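Local coordinates for protein putative adhesin (Komagataella phaffii, PDB 5FX8) that is a putative cell-surface adhesion protein that may take part in cell-cell interaction by pairing with other proteins through salt bridges and hydrogen bonds, at residues 227-239 with 245-257. Residues are numbered along the deposited sequence; the frame is centred on the assembly and turned at random.
Sequences IPITPASGLPVES and GTISLSFAGELAD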
loop_
_atom_site.group_PDB
_atom_site.type_symbol
_atom_site.label_atom_id
_atom_site.label_comp_id
_atom_site.label_asym_id
_atom_site.label_seq_id
_atom_site.Cartn_x
_atom_site.Cartn_y
_atom_site.Cartn_z
ATOM N N ILE C 227 -13.449 -6.844 34.974
ATOM C CA ILE C 227 -12.109 -6.397 34.622
ATOM C C ILE C 227 -11.777 -5.195 35.498
ATOM O O ILE C 227 -12.423 -4.153 35.390
ATOM C CB ILE C 227 -12.013 -6.039 33.130
ATOM C CG1 ILE C 227 -12.313 -7.265 32.278
ATOM C CG2 ILE C 227 -10.649 -5.468 32.775
ATOM C CD1 ILE C 227 -12.532 -6.930 30.861
ATOM N N PRO C 228 -10.786 -5.279 36.369
ATOM C CA PRO C 228 -10.455 -4.133 37.212
ATOM C C PRO C 228 -9.899 -2.979 36.390
ATOM O O PRO C 228 -9.398 -3.142 35.278
ATOM C CB PRO C 228 -9.405 -4.699 38.171
ATOM C CG PRO C 228 -8.806 -5.846 37.455
ATOM C CD PRO C 228 -9.843 -6.398 36.539
ATOM N N ILE C 229 -10.005 -1.791 36.958
ATOM C CA ILE C 229 -9.580 -0.561 36.328
ATOM C C ILE C 229 -8.534 0.046 37.251
ATOM O O ILE C 229 -8.833 0.362 38.406
ATOM C CB ILE C 229 -10.755 0.399 36.111
ATOM C CG1 ILE C 229 -11.732 -0.125 35.069
ATOM C CG2 ILE C 229 -10.290 1.764 35.727
ATOM C CD1 ILE C 229 -12.909 0.778 34.910
ATOM N N THR C 230 -7.303 0.165 36.773
ATOM C CA THR C 230 -6.241 0.718 37.588
ATOM C C THR C 230 -5.613 1.838 36.792
ATOM O O THR C 230 -6.033 2.066 35.661
ATOM C CB THR C 230 -5.212 -0.337 37.944
ATOM O OG1 THR C 230 -4.279 -0.465 36.866
ATOM C CG2 THR C 230 -5.907 -1.644 38.173
ATOM N N PRO C 231 -4.665 2.595 37.345
ATOM C CA PRO C 231 -3.941 3.561 36.507
ATOM C C PRO C 231 -3.267 2.924 35.315
ATOM O O PRO C 231 -3.195 3.544 34.251
ATOM C CB PRO C 231 -2.917 4.157 37.474
ATOM C CG PRO C 231 -3.574 4.066 38.788
ATOM C CD PRO C 231 -4.419 2.831 38.778
ATOM N N ALA C 232 -2.797 1.693 35.451
ATOM C CA ALA C 232 -2.029 1.065 34.398
ATOM C C ALA C 232 -2.888 0.532 33.269
ATOM O O ALA C 232 -2.338 0.008 32.299
ATOM C CB ALA C 232 -1.181 -0.073 34.962
ATOM N N SER C 233 -4.201 0.631 33.349
ATOM C CA SER C 233 -5.008 -0.056 32.363
ATOM C C SER C 233 -5.078 0.744 31.065
ATOM O O SER C 233 -5.051 1.975 31.061
ATOM C CB SER C 233 -6.394 -0.350 32.925
ATOM O OG SER C 233 -6.955 0.792 33.486
ATOM N N GLY C 234 -5.112 0.023 29.954
ATOM C CA GLY C 234 -5.216 0.611 28.644
ATOM C C GLY C 234 -6.621 0.546 28.092
ATOM O O GLY C 234 -7.600 0.329 28.813
ATOM N N LEU C 235 -6.720 0.747 26.795
ATOM C CA LEU C 235 -8.010 0.848 26.172
ATOM C C LEU C 235 -8.814 -0.421 26.413
ATOM O O LEU C 235 -8.249 -1.504 26.427
ATOM C CB LEU C 235 -7.839 1.146 24.701
ATOM C CG LEU C 235 -7.354 2.581 24.488
ATOM C CD1 LEU C 235 -6.968 2.788 23.051
ATOM C CD2 LEU C 235 -8.433 3.565 24.888
ATOM N N PRO C 236 -10.139 -0.303 26.593
ATOM C CA PRO C 236 -11.029 0.826 26.348
ATOM C C PRO C 236 -10.955 1.982 27.327
ATOM O O PRO C 236 -11.527 3.012 27.024
ATOM C CB PRO C 236 -12.404 0.177 26.425
ATOM C CG PRO C 236 -12.238 -0.904 27.323
ATOM C CD PRO C 236 -10.910 -1.478 27.003
ATOM N N VAL C 237 -10.271 1.826 28.454
ATOM C CA VAL C 237 -10.143 2.913 29.420
ATOM C C VAL C 237 -9.306 4.029 28.811
ATOM O O VAL C 237 -8.126 3.835 28.517
ATOM C CB VAL C 237 -9.516 2.402 30.720
ATOM C CG1 VAL C 237 -9.235 3.526 31.664
ATOM C CG2 VAL C 237 -10.425 1.444 31.364
ATOM N N GLU C 238 -9.903 5.209 28.642
ATOM C CA GLU C 238 -9.154 6.383 28.213
ATOM C C GLU C 238 -8.583 7.201 29.367
ATOM O O GLU C 238 -7.543 7.844 29.201
ATOM C CB GLU C 238 -10.025 7.320 27.382
ATOM C CG GLU C 238 -10.713 6.715 26.228
ATOM C CD GLU C 238 -11.359 7.777 25.363
ATOM O OE1 GLU C 238 -12.517 8.180 25.650
ATOM O OE2 GLU C 238 -10.691 8.224 24.402
ATOM N N SER C 239 -9.252 7.236 30.516
ATOM C CA SER C 239 -8.786 8.033 31.643
ATOM C C SER C 239 -9.485 7.555 32.901
ATOM O O SER C 239 -10.598 7.040 32.835
ATOM C CB SER C 239 -9.069 9.507 31.415
ATOM O OG SER C 239 -10.438 9.625 31.125
ATOM N N GLY C 245 -14.262 11.196 47.320
ATOM C CA GLY C 245 -15.647 11.498 47.037
ATOM C C GLY C 245 -16.019 11.562 45.570
ATOM O O GLY C 245 -17.187 11.776 45.246
ATOM N N THR C 246 -15.059 11.369 44.668
ATOM C CA THR C 246 -15.311 11.520 43.242
ATOM C C THR C 246 -14.549 10.481 42.441
ATOM O O THR C 246 -13.438 10.093 42.802
ATOM C CB THR C 246 -14.894 12.890 42.772
ATOM O OG1 THR C 246 -13.639 13.191 43.386
ATOM C CG2 THR C 246 -15.914 13.902 43.179
ATOM N N ILE C 247 -15.144 10.056 41.332
ATOM C CA ILE C 247 -14.484 9.204 40.352
ATOM C C ILE C 247 -14.751 9.763 38.964
ATOM O O ILE C 247 -15.897 10.067 38.627
ATOM C CB ILE C 247 -14.959 7.744 40.419
ATOM C CG1 ILE C 247 -14.870 7.170 41.822
ATOM C CG2 ILE C 247 -14.107 6.898 39.536
ATOM C CD1 ILE C 247 -15.510 5.805 41.947
ATOM N N SER C 248 -13.698 9.890 38.163
ATOM C CA SER C 248 -13.787 10.205 36.745
ATOM C C SER C 248 -13.356 9.001 35.924
ATOM O O SER C 248 -12.371 8.333 36.252
ATOM C CB SER C 248 -12.899 11.380 36.382
ATOM O OG SER C 248 -13.480 12.592 36.761
ATOM N N LEU C 249 -14.060 8.753 34.827
ATOM C CA LEU C 249 -13.751 7.575 34.041
ATOM C C LEU C 249 -14.163 7.819 32.604
ATOM O O LEU C 249 -15.168 8.480 32.363
ATOM C CB LEU C 249 -14.473 6.378 34.627
ATOM C CG LEU C 249 -14.156 5.010 34.077
ATOM C CD1 LEU C 249 -12.672 4.746 34.155
ATOM C CD2 LEU C 249 -14.903 4.023 34.898
ATOM N N SER C 250 -13.386 7.297 31.654
ATOM C CA SER C 250 -13.677 7.461 30.233
ATOM C C SER C 250 -13.377 6.191 29.448
ATOM O O SER C 250 -12.450 5.447 29.762
ATOM C CB SER C 250 -12.866 8.589 29.619
ATOM O OG SER C 250 -13.142 9.796 30.257
ATOM N N PHE C 251 -14.131 5.981 28.384
ATOM C CA PHE C 251 -13.989 4.785 27.575
ATOM C C PHE C 251 -14.013 5.140 26.097
ATOM O O PHE C 251 -14.795 5.980 25.657
ATOM C CB PHE C 251 -15.107 3.784 27.840
ATOM C CG PHE C 251 -15.022 3.064 29.152
ATOM C CD1 PHE C 251 -14.234 1.929 29.290
ATOM C CD2 PHE C 251 -15.796 3.469 30.232
ATOM C CE1 PHE C 251 -14.192 1.234 30.489
ATOM C CE2 PHE C 251 -15.754 2.784 31.426
ATOM C CZ PHE C 251 -14.956 1.666 31.553
ATOM N N ALA C 252 -13.155 4.498 25.331
ATOM C CA ALA C 252 -13.183 4.572 23.877
ATOM C C ALA C 252 -13.206 3.151 23.373
ATOM O O ALA C 252 -12.379 2.337 23.779
ATOM C CB ALA C 252 -11.971 5.301 23.306
ATOM N N GLY C 253 -14.160 2.834 22.531
ATOM C CA GLY C 253 -14.242 1.468 22.072
ATOM C C GLY C 253 -15.556 1.258 21.371
ATOM O O GLY C 253 -16.381 2.159 21.255
ATOM N N GLU C 254 -15.724 0.058 20.899
ATOM C CA GLU C 254 -16.864 -0.281 20.082
ATOM C C GLU C 254 -17.813 -1.064 20.968
ATOM O O GLU C 254 -17.527 -2.197 21.359
ATOM C CB GLU C 254 -16.432 -1.074 18.853
ATOM C CG GLU C 254 -15.386 -0.375 17.959
ATOM C CD GLU C 254 -15.986 0.712 17.064
ATOM O OE1 GLU C 254 -16.551 0.386 15.999
ATOM O OE2 GLU C 254 -15.913 1.895 17.424
ATOM N N LEU C 255 -18.922 -0.453 21.313
ATOM C CA LEU C 255 -19.941 -1.142 22.082
ATOM C C LEU C 255 -20.973 -1.663 21.091
ATOM O O LEU C 255 -21.640 -0.882 20.406
ATOM C CB LEU C 255 -20.546 -0.209 23.120
ATOM C CG LEU C 255 -21.170 -0.904 24.323
ATOM C CD1 LEU C 255 -20.132 -1.703 25.074
ATOM C CD2 LEU C 255 -21.819 0.129 25.194
ATOM N N ALA C 256 -21.065 -2.983 20.990
ATOM C CA ALA C 256 -21.929 -3.613 20.018
ATOM C C ALA C 256 -23.393 -3.341 20.338
ATOM O O ALA C 256 -23.781 -3.064 21.476
ATOM C CB ALA C 256 -21.672 -5.113 19.967
ATOM N N ASP C 257 -24.207 -3.444 19.296
ATOM C CA ASP C 257 -25.628 -3.175 19.407
ATOM C C ASP C 257 -26.303 -4.038 20.472
ATOM O O ASP C 257 -27.262 -3.595 21.108
ATOM C CB ASP C 257 -26.260 -3.382 18.038
ATOM C CG ASP C 257 -27.739 -3.455 18.100
ATOM O OD1 ASP C 257 -28.375 -2.382 18.166
ATOM O OD2 ASP C 257 -28.267 -4.584 18.080
#
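Phe251 carries CG beside its backbone N (chi1 -73°), and Ile229 turns CG1 the same way (chi1 -68°) with CD1 extended beyond it; the two side chains approach from opposite directions, with CD1 of Ile229 4.0 Å from CZ of Phe251. They meet inside the second cohesin-like domain, a β-sandwich: Phe251 sits on the hairpin of strands 237-242 and 246-252, whereas Ile229 follows strand 227-228 of the other sheet. The loop from Ile229 to Pro236 thus carries the chain from one sheet to the other. The same CD1 of Ile229 meets Leu249 CD2 tip to tip at 3.8 Å. Val237 adds its CG2 obliquely beside the Phe251 ring, and Pro236, running alongside it, puts CB in the ring plane at its edge, 3.8 Å from CD1 of Phe251. Tyr197 of strand 189-200 packs edge-to-face on this phenyl group, while Leu261 and Val263 touch it from strand 260-268.

The backbone bonding of the hairpin starts just before the strand, at Pro236, which follows a cis peptide bond; its O takes the Ala252 N-H at 2.8 Å, with the donor in the carbonyl plane. Two residues on, Glu238 N donates to Ser250 O, here from above the carbonyl plane. Glu238 then lies across Ala252, its CD 3.3 Å from the methyl CB, and OE1 is held by Asn178 of the adjoining strand 176-186, which ties three strands together. Beyond this end of the sandwich the loop meets the lipoxygenase chain through Ala232 O and Ser233 O, which accept from Arg379 and Arg391 of that chain, and Glu254, just past strand 246-252, forms a salt bridge with its Arg403. On the hairpin face carrying Ser239 and Ser250, the two hydroxyls meet, OG of Ser239 lying 2.8 Å from OG of Ser250.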